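PDB 4QQS: glycoside hydrolase family 43 from Halothermothrix orenii, which has alpha-L-arabinofuranosidase activity, hydrolysing O-glycosidic bonds, and probably takes part in the breakdown of xylan. Local coordinates for residues 96-101 with 139-144; 209-214 with 220-225; 216-221 with 279-284. All coordinates share one frame; numbering follows the deposited sequence.

Overall arrangement
The three contacts lie in a five-bladed beta-propeller; interaction 1 closes before the other two open, and interaction 3 starts within the turn of interaction 2. Interaction 1 joins strand 96-103 of one blade to strand 137-143 of the next. Interaction 2 is the hairpin of strands 205-212 and 221-227, about 18 Å from it centre to centre; strands 137-143, 205-212 and 221-227 belong to one continuous curled sheet. Interaction 3 shares Tyr220 and Ser221 with interaction 2 and reaches the loop between strands 268-275 and 285-295; the centres of interactions 2 and 3 lie about 13 Å apart. Together they join blades, pair strands within a blade, and bring loops together near the predicted catalytic residues.

Interaction 1 (96-101 with 139-144); sequences LKIALA and IYYVKD
Leu96 and Ile98 run almost exactly antiparallel to the chain from Tyr141 to Asp144, the two directions lying 178° apart, yet the backbones do not pair. The CA atoms of Ile98 and Tyr141 are 8.7 Å apart, and those of Leu96 and Asp144 are 8.5 Å apart, a spacing for side chains and not for sheet hydrogen bonds. The strands belong to successive sheets, and the small surface between them is filled mainly by hydrocarbon.

In one of the two conformers modelled for Ile98, its CD1 makes the closest touch, 3.7 Å from Tyr141 CB, a contact that depends on that conformer. There CG1 stands beside the backbone N (chi1 -71°) and carries the terminal methyl across the gap, and the two side chains cross at about a right angle. A branched aliphatic residue suits this place, since it offers a methyl to the gap while its bulk stays on its own strand. Tyr141 starts toward Ile98, but its CG sits between the backbone N and carbonyl carbon (chi1 58°), which leads the ring away. Its hydroxyl is hydrogen-bonded to Gln161 and Arg120, so a buried polar end is satisfied beyond the contact while its CB serves the apolar one.

At the other end the touch is looser: Leu96 CD1 lies 4.3 Å from Asp144 OD2. That carboxylate oxygen has its polar partner in Ser146 OG, and the Asp144 side chain comes within about 5 Å of that of Glu195, the predicted proton donor.

Around the contact, Leu96 and Ile98 also pack on strand 124-131, through Ile125 and Phe124, while Tyr141 and Asp144 touch strand 153-162 through Tyr159 and Ser156. The contact thus lies in the buried seam between two adjoining propeller blades.

Interaction 2 (209-214 with 220-225); sequences MYSANC and YSIGYA
Tyr210 and Gly223 exchange two backbone hydrogen bonds, each 2.9 Å from N to O, as a hydrogen-bonded pair of an antiparallel hairpin. Ala212 and Ser221 form the next such pair: Ala212 N donates to Ser221 O at 3.0 Å, and the return bond from Ser221 N to Ala212 O is longer. Between them lies the non-hydrogen-bonded pair Ser211-Ile222, and Ile222 CA makes a CA-H...O contact with Tyr210 O. Among the side chains, Tyr210 OH is hydrogen-bonded to Glu185, and Ser211 OG to the backbone N of His256, a sodium ligand.

Apolar packing comes next. Met209 bends at its thioether (chi3 80°), bringing CE to 4.2 Å from Ile222 CG2. The Tyr210 ring lies with one face over Gly223 CA; Gly223, with no side chain, leaves room for the tyrosine that passes close over it.

Tyr220, at the turn end, brings its ring against Ser211 and the carbonyl groups of Ala212 and Asn213. With CG roughly anti to the backbone N (chi1 -158°), the ring meets Asn213 O at its edge, 3.2 Å from CD1, and its CZ comes 3.6 Å from Ser211 CB. Ser211 is small enough to leave room for it.

The far end of the Tyr220 side chain, its hydroxyl, is hydrogen-bonded to OE2 of Glu195, the predicted proton donor. A phenylalanine here would probably keep the ring packing but leave that carboxylate without this hydroxyl partner and freer to turn. The chemistry therefore divides: backbone bonds hold the hairpin, while Tyr220 and Ser211 link it to the predicted catalytic acid and to the sodium site.

Interaction 3 (216-221 with 279-284); sequences ASPDYS and DSPGGD
Ala216 and Pro281 meet in an unusual way, a carbonyl oxygen resting against a proline ring: Ala216 O lies 3.4 Å from Pro281 CB and 3.5 Å from Pro281 CG. No hydrogen bond crosses between the two segments, neither of which has regular secondary structure where they touch. The rest is light van der Waals contact. Ala216 CB reaches Gly282 CA at 4.3 Å, and the rings of Pro218 and Pro281 approach through CD and CG at 4.2 Å, slanting across one another. The small side chain of Ala216 lets the chains come near.

The hairpin side owes its shape to bonds of its own. Residues Ser217 to Tyr220 form a type I beta turn, closed by Tyr220 N to Ser217 O, and Pro218 suits its second position because phi there is already near -57°. Ser217 OG adds an ST turn, accepting from Asp219 N at 3.0 Å in a fairly straight bond (163°). Ser221 OG donates to Asp219 O at 2.7 Å, approaching from above the carbonyl plane. Asp219 itself forms a salt bridge with Lys245.

His275 lies between Ser217 O and Gly282 O, with a weak hydrogen bond to each. Loops from two successive blades of the five-bladed propeller thus meet at the surface near the active site, with the Ala216 side chain about 9 Å from that of Glu195, the predicted proton donor.

Interaction 1 (96-101 with 139-144)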
loop_
_atom_site.group_PDB
_atom_site.type_symbol
_atom_site.label_atom_id
_atom_site.label_comp_id
_atom_site.label_asym_id
_atom_site.label_seq_id
_atom_site.Cartn_x
_atom_site.Cartn_y
_atom_site.Cartn_z
ATOM N N LEU A 96 1.352 -16.717 5.716
ATOM C CA LEU A 96 0.893 -15.676 4.796
ATOM C C LEU A 96 1.829 -15.629 3.602
ATOM O O LEU A 96 3.046 -15.607 3.785
ATOM C CB LEU A 96 0.893 -14.309 5.475
ATOM C CG LEU A 96 0.006 -14.224 6.719
ATOM C CD1 LEU A 96 0.240 -12.919 7.440
ATOM C CD2 LEU A 96 -1.457 -14.397 6.360
ATOM N N LYS A 97 1.289 -15.606 2.388
ATOM C CA LYS A 97 2.111 -15.589 1.182
ATOM C C LYS A 97 1.539 -14.609 0.182
ATOM O O LYS A 97 0.332 -14.356 0.135
ATOM C CB LYS A 97 2.192 -16.986 0.559
ATOM C CG LYS A 97 2.625 -18.074 1.538
ATOM C CD LYS A 97 2.625 -19.469 0.924
ATOM C CE LYS A 97 2.807 -20.516 2.002
ATOM N NZ LYS A 97 2.645 -21.896 1.469
ATOM N N ILE A 98 2.443 -14.060 -0.619
ATOM C CA ILE A 98 2.081 -13.188 -1.720
ATOM C C ILE A 98 1.664 -14.032 -2.923
ATOM O O ILE A 98 2.231 -15.107 -3.163
ATOM C CB ILE A 98 3.265 -12.262 -2.011
ATOM C CG1 ILE A 98 3.376 -11.258 -0.858
ATOM C CG2 ILE A 98 3.140 -11.550 -3.358
ATOM C CD1 ILE A 98 4.749 -10.642 -0.723
ATOM N N ALA A 99 0.655 -13.544 -3.644
ATOM C CA ALA A 99 0.150 -14.145 -4.865
ATOM C C ALA A 99 0.060 -13.081 -5.954
ATOM O O ALA A 99 -0.044 -11.883 -5.674
ATOM C CB ALA A 99 -1.222 -14.749 -4.625
ATOM N N LEU A 100 0.075 -13.555 -7.198
ATOM C CA LEU A 100 -0.031 -12.734 -8.392
ATOM C C LEU A 100 -1.200 -13.204 -9.254
ATOM O O LEU A 100 -1.314 -14.396 -9.552
ATOM C CB LEU A 100 1.260 -12.842 -9.200
ATOM C CG LEU A 100 1.373 -11.961 -10.447
ATOM C CD1 LEU A 100 1.469 -10.497 -10.064
ATOM C CD2 LEU A 100 2.567 -12.370 -11.302
ATOM N N ALA A 101 -2.036 -12.255 -9.666
ATOM C CA ALA A 101 -3.210 -12.502 -10.497
ATOM C C ALA A 101 -3.239 -11.472 -11.624
ATOM O O ALA A 101 -2.547 -10.454 -11.562
ATOM C CB ALA A 101 -4.473 -12.404 -9.668
ATOM N N ILE A 139 9.978 -5.659 -6.897
ATOM C CA ILE A 139 8.964 -5.926 -5.895
ATOM C C ILE A 139 9.505 -5.585 -4.516
ATOM O O ILE A 139 10.584 -6.026 -4.131
ATOM C CB ILE A 139 8.431 -7.383 -5.980
ATOM C CG1 ILE A 139 7.223 -7.559 -5.049
ATOM C CG2 ILE A 139 9.517 -8.409 -5.692
ATOM C CD1 ILE A 139 6.495 -8.886 -5.235
ATOM N N TYR A 140 8.737 -4.771 -3.801
ATOM C CA TYR A 140 8.990 -4.424 -2.407
ATOM C C TYR A 140 7.959 -5.192 -1.603
ATOM O O TYR A 140 6.806 -5.234 -1.980
ATOM C CB TYR A 140 8.817 -2.901 -2.207
ATOM C CG TYR A 140 9.829 -2.108 -2.979
ATOM C CD1 TYR A 140 9.635 -1.798 -4.315
ATOM C CD2 TYR A 140 11.006 -1.699 -2.389
ATOM C CE1 TYR A 140 10.603 -1.127 -5.044
ATOM C CE2 TYR A 140 11.976 -1.010 -3.102
ATOM C CZ TYR A 140 11.774 -0.730 -4.438
ATOM O OH TYR A 140 12.706 -0.088 -5.201
ATOM N N TYR A 141 8.374 -5.822 -0.513
ATOM C CA TYR A 141 7.448 -6.638 0.252
ATOM C C TYR A 141 7.904 -6.729 1.694
ATOM O O TYR A 141 9.037 -6.403 2.024
ATOM C CB TYR A 141 7.311 -8.030 -0.371
ATOM C CG TYR A 141 8.615 -8.788 -0.493
ATOM C CD1 TYR A 141 9.054 -9.623 0.511
ATOM C CD2 TYR A 141 9.422 -8.655 -1.614
ATOM C CE1 TYR A 141 10.245 -10.320 0.398
ATOM C CE2 TYR A 141 10.623 -9.344 -1.730
ATOM C CZ TYR A 141 11.025 -10.181 -0.725
ATOM O OH TYR A 141 12.215 -10.884 -0.793
ATOM N N VAL A 142 7.003 -7.187 2.549
ATOM C CA VAL A 142 7.246 -7.244 3.977
ATOM C C VAL A 142 7.448 -8.685 4.431
ATOM O O VAL A 142 6.630 -9.560 4.148
ATOM C CB VAL A 142 6.070 -6.631 4.752
ATOM C CG1 VAL A 142 6.225 -6.828 6.245
ATOM C CG2 VAL A 142 5.961 -5.138 4.421
ATOM N N LYS A 143 8.553 -8.906 5.141
ATOM C CA LYS A 143 8.783 -10.126 5.915
ATOM C C LYS A 143 8.144 -9.864 7.271
ATOM O O LYS A 143 8.640 -9.081 8.058
ATOM C CB LYS A 143 10.286 -10.396 6.015
ATOM C CG LYS A 143 10.666 -11.748 6.592
ATOM C CD LYS A 143 12.195 -11.937 6.613
ATOM C CE LYS A 143 12.575 -13.371 6.917
ATOM N NZ LYS A 143 14.010 -13.572 7.151
ATOM N N ASP A 144 6.962 -10.461 7.460
ATOM C CA ASP A 144 6.043 -10.046 8.505
ATOM C C ASP A 144 6.467 -10.461 9.911
ATOM O O ASP A 144 6.937 -11.579 10.142
ATOM C CB ASP A 144 4.658 -10.612 8.196
ATOM C CG ASP A 144 3.589 -10.106 9.143
ATOM O OD1 ASP A 144 3.211 -8.922 9.037
ATOM O OD2 ASP A 144 3.127 -10.914 9.980
#

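Interaction 2 (209-214 with 220-225)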
loop_
_atom_site.group_PDB
_atom_site.type_symbol
_atom_site.label_atom_id
_atom_site.label_comp_id
_atom_site.label_asym_id
_atom_site.label_seq_id
_atom_site.Cartn_x
_atom_site.Cartn_y
_atom_site.Cartn_z
ATOM N N MET A 209 7.595 5.527 0.422
ATOM C CA MET A 209 6.701 5.794 1.530
ATOM C C MET A 209 6.406 4.467 2.233
ATOM O O MET A 209 6.358 3.415 1.590
ATOM C CB MET A 209 5.426 6.447 1.000
ATOM C CG MET A 209 5.713 7.766 0.336
ATOM S SD MET A 209 4.330 8.502 -0.523
ATOM C CE MET A 209 3.498 9.198 0.910
ATOM N N TYR A 210 6.192 4.520 3.544
ATOM C CA TYR A 210 5.942 3.302 4.310
ATOM C C TYR A 210 5.268 3.719 5.609
ATOM O O TYR A 210 5.272 4.894 5.981
ATOM C CB TYR A 210 7.248 2.521 4.583
ATOM C CG TYR A 210 8.171 3.260 5.514
ATOM C CD1 TYR A 210 9.063 4.213 5.053
ATOM C CD2 TYR A 210 8.120 3.040 6.886
ATOM C CE1 TYR A 210 9.865 4.918 5.925
ATOM C CE2 TYR A 210 8.917 3.749 7.758
ATOM C CZ TYR A 210 9.798 4.682 7.276
ATOM O OH TYR A 210 10.633 5.400 8.107
ATOM N N SER A 211 4.717 2.730 6.306
ATOM C CA SER A 211 4.046 2.956 7.575
ATOM C C SER A 211 4.765 2.256 8.717
ATOM O O SER A 211 5.397 1.203 8.528
ATOM C CB SER A 211 2.610 2.445 7.497
ATOM O OG SER A 211 1.884 3.152 6.499
ATOM N N ALA A 212 4.669 2.837 9.908
ATOM C CA ALA A 212 5.272 2.253 11.098
ATOM C C ALA A 212 4.327 2.406 12.284
ATOM O O ALA A 212 3.347 3.151 12.217
ATOM C CB ALA A 212 6.626 2.910 11.409
ATOM N N ASN A 213 4.689 1.731 13.379
ATOM C CA ASN A 213 3.849 1.551 14.557
ATOM C C ASN A 213 2.698 0.603 14.260
ATOM O O ASN A 213 2.611 0.063 13.156
ATOM C CB ASN A 213 3.432 2.892 15.169
ATOM C CG ASN A 213 4.643 3.719 15.538
ATOM O OD1 ASN A 213 5.437 3.311 16.389
ATOM N ND2 ASN A 213 4.840 4.836 14.868
ATOM N N CYS A 214 1.878 0.332 15.267
ATOM C CA CYS A 214 0.829 -0.667 15.139
ATOM C C CYS A 214 -0.382 -0.096 14.408
ATOM O O CYS A 214 -0.858 0.984 14.754
ATOM C CB CYS A 214 0.402 -1.146 16.524
ATOM S SG CYS A 214 -0.856 -2.429 16.497
ATOM N N TYR A 220 -0.041 4.890 14.342
ATOM C CA TYR A 220 0.248 4.439 12.983
ATOM C C TYR A 220 0.466 5.691 12.143
ATOM O O TYR A 220 -0.290 6.654 12.250
ATOM C CB TYR A 220 -0.892 3.604 12.435
ATOM C CG TYR A 220 -0.548 2.667 11.303
ATOM C CD1 TYR A 220 0.419 1.692 11.456
ATOM C CD2 TYR A 220 -1.235 2.719 10.103
ATOM C CE1 TYR A 220 0.684 0.775 10.442
ATOM C CE2 TYR A 220 -0.985 1.817 9.084
ATOM C CZ TYR A 220 -0.037 0.842 9.261
ATOM O OH TYR A 220 0.160 -0.054 8.229
ATOM N N SER A 221 1.527 5.709 11.341
ATOM C CA SER A 221 1.887 6.919 10.614
ATOM C C SER A 221 2.836 6.582 9.476
ATOM O O SER A 221 3.388 5.471 9.419
ATOM C CB SER A 221 2.473 7.968 11.560
ATOM O OG SER A 221 3.262 7.392 12.589
ATOM N N ILE A 222 3.003 7.544 8.577
ATOM C CA ILE A 222 3.723 7.362 7.326
ATOM C C ILE A 222 5.003 8.174 7.309
ATOM O O ILE A 222 5.000 9.373 7.624
ATOM C CB ILE A 222 2.831 7.776 6.133
ATOM C CG1 ILE A 222 1.624 6.837 6.062
ATOM C CG2 ILE A 222 3.616 7.780 4.830
ATOM C CD1 ILE A 222 0.504 7.321 5.174
ATOM N N GLY A 223 6.093 7.509 6.923
ATOM C CA GLY A 223 7.365 8.151 6.677
ATOM C C GLY A 223 7.847 7.830 5.277
ATOM O O GLY A 223 7.181 7.117 4.525
ATOM N N TYR A 224 9.042 8.310 4.939
ATOM C CA TYR A 224 9.674 7.867 3.705
ATOM C C TYR A 224 11.172 7.699 3.850
ATOM O O TYR A 224 11.794 8.192 4.804
ATOM C CB TYR A 224 9.341 8.785 2.513
ATOM C CG TYR A 224 10.066 10.111 2.480
ATOM C CD1 TYR A 224 11.223 10.281 1.748
ATOM C CD2 TYR A 224 9.572 11.201 3.176
ATOM C CE1 TYR A 224 11.861 11.506 1.699
ATOM C CE2 TYR A 224 10.197 12.428 3.126
ATOM C CZ TYR A 224 11.346 12.570 2.396
ATOM O OH TYR A 224 11.942 13.807 2.333
ATOM N N ALA A 225 11.728 7.012 2.858
ATOM C CA ALA A 225 13.154 6.859 2.675
ATOM C C ALA A 225 13.494 7.181 1.234
ATOM O O ALA A 225 12.629 7.119 0.362
ATOM C CB ALA A 225 13.600 5.443 3.019
#

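Interaction 3 (216-221 with 279-284)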
loop_
_atom_site.group_PDB
_atom_site.type_symbol
_atom_site.label_atom_id
_atom_site.label_comp_id
_atom_site.label_asym_id
_atom_site.label_seq_id
_atom_site.Cartn_x
_atom_site.Cartn_y
_atom_site.Cartn_z
ATOM N N ALA A 216 -3.373 -0.663 14.747
ATOM C CA ALA A 216 -4.501 -0.472 15.653
ATOM C C ALA A 216 -4.272 0.656 16.657
ATOM O O ALA A 216 -5.102 0.871 17.531
ATOM C CB ALA A 216 -4.804 -1.778 16.375
ATOM N N SER A 217 -3.158 1.376 16.524
ATOM C CA SER A 217 -2.829 2.509 17.384
ATOM C C SER A 217 -3.019 3.831 16.649
ATOM O O SER A 217 -2.767 3.899 15.448
ATOM C CB SER A 217 -1.367 2.404 17.817
ATOM O OG SER A 217 -0.925 3.589 18.450
ATOM N N PRO A 218 -3.411 4.900 17.365
ATOM C CA PRO A 218 -3.446 6.224 16.733
ATOM C C PRO A 218 -2.085 6.628 16.166
ATOM O O PRO A 218 -2.037 7.468 15.270
ATOM C CB PRO A 218 -3.873 7.148 17.879
ATOM C CG PRO A 218 -4.551 6.253 18.816
ATOM C CD PRO A 218 -3.856 4.956 18.762
ATOM N N ASP A 219 -1.011 6.027 16.671
ATOM C CA ASP A 219 0.339 6.377 16.259
ATOM C C ASP A 219 0.800 5.719 14.959
ATOM O O ASP A 219 1.919 5.979 14.524
ATOM C CB ASP A 219 1.325 6.088 17.385
ATOM C CG ASP A 219 1.095 6.988 18.578
ATOM O OD1 ASP A 219 0.899 8.208 18.373
ATOM O OD2 ASP A 219 1.087 6.463 19.713
ATOM N N TYR A 220 -0.041 4.890 14.342
ATOM C CA TYR A 220 0.248 4.439 12.983
ATOM C C TYR A 220 0.466 5.691 12.143
ATOM O O TYR A 220 -0.290 6.654 12.250
ATOM C CB TYR A 220 -0.892 3.604 12.435
ATOM C CG TYR A 220 -0.548 2.667 11.303
ATOM C CD1 TYR A 220 0.419 1.692 11.456
ATOM C CD2 TYR A 220 -1.235 2.719 10.103
ATOM C CE1 TYR A 220 0.684 0.775 10.442
ATOM C CE2 TYR A 220 -0.985 1.817 9.084
ATOM C CZ TYR A 220 -0.037 0.842 9.261
ATOM O OH TYR A 220 0.160 -0.054 8.229
ATOM N N SER A 221 1.527 5.709 11.341
ATOM C CA SER A 221 1.887 6.919 10.614
ATOM C C SER A 221 2.836 6.582 9.476
ATOM O O SER A 221 3.388 5.471 9.419
ATOM C CB SER A 221 2.473 7.968 11.560
ATOM O OG SER A 221 3.262 7.392 12.589
ATOM N N ASP A 279 -12.047 6.966 18.631
ATOM C CA ASP A 279 -12.183 6.733 20.075
ATOM C C ASP A 279 -11.841 5.313 20.515
ATOM O O ASP A 279 -11.605 5.053 21.702
ATOM C CB ASP A 279 -13.606 7.052 20.542
ATOM C CG ASP A 279 -13.932 8.531 20.482
ATOM O OD1 ASP A 279 -12.993 9.355 20.386
ATOM O OD2 ASP A 279 -15.135 8.870 20.539
ATOM N N SER A 280 -11.835 4.389 19.564
ATOM C CA SER A 280 -11.555 2.997 19.877
ATOM C C SER A 280 -11.036 2.284 18.631
ATOM O O SER A 280 -11.721 1.447 18.046
ATOM C CB SER A 280 -12.808 2.321 20.418
ATOM O OG SER A 280 -12.471 1.125 21.088
ATOM N N PRO A 281 -9.812 2.624 18.220
ATOM C CA PRO A 281 -9.226 2.211 16.944
ATOM C C PRO A 281 -9.109 0.703 16.795
ATOM O O PRO A 281 -9.025 -0.057 17.772
ATOM C CB PRO A 281 -7.848 2.866 16.972
ATOM C CG PRO A 281 -7.592 3.184 18.386
ATOM C CD PRO A 281 -8.886 3.454 19.004
ATOM N N GLY A 282 -9.096 0.275 15.541
ATOM C CA GLY A 282 -8.915 -1.120 15.195
ATOM C C GLY A 282 -8.834 -1.294 13.697
ATOM O O GLY A 282 -8.355 -0.416 12.987
ATOM N N GLY A 283 -9.302 -2.435 13.211
ATOM C CA GLY A 283 -9.263 -2.739 11.794
ATOM C C GLY A 283 -10.271 -2.026 10.904
ATOM O O GLY A 283 -10.156 -2.073 9.681
ATOM N N ASP A 284 -11.249 -1.353 11.496
ATOM C CA ASP A 284 -12.213 -0.603 10.705
ATOM C C ASP A 284 -11.596 0.742 10.348
ATOM O O ASP A 284 -11.518 1.639 11.194
ATOM C CB ASP A 284 -13.510 -0.402 11.481
ATOM C CG ASP A 284 -14.603 0.253 10.648
ATOM O OD1 ASP A 284 -14.304 0.829 9.589
ATOM O OD2 ASP A 284 -15.778 0.227 11.074
#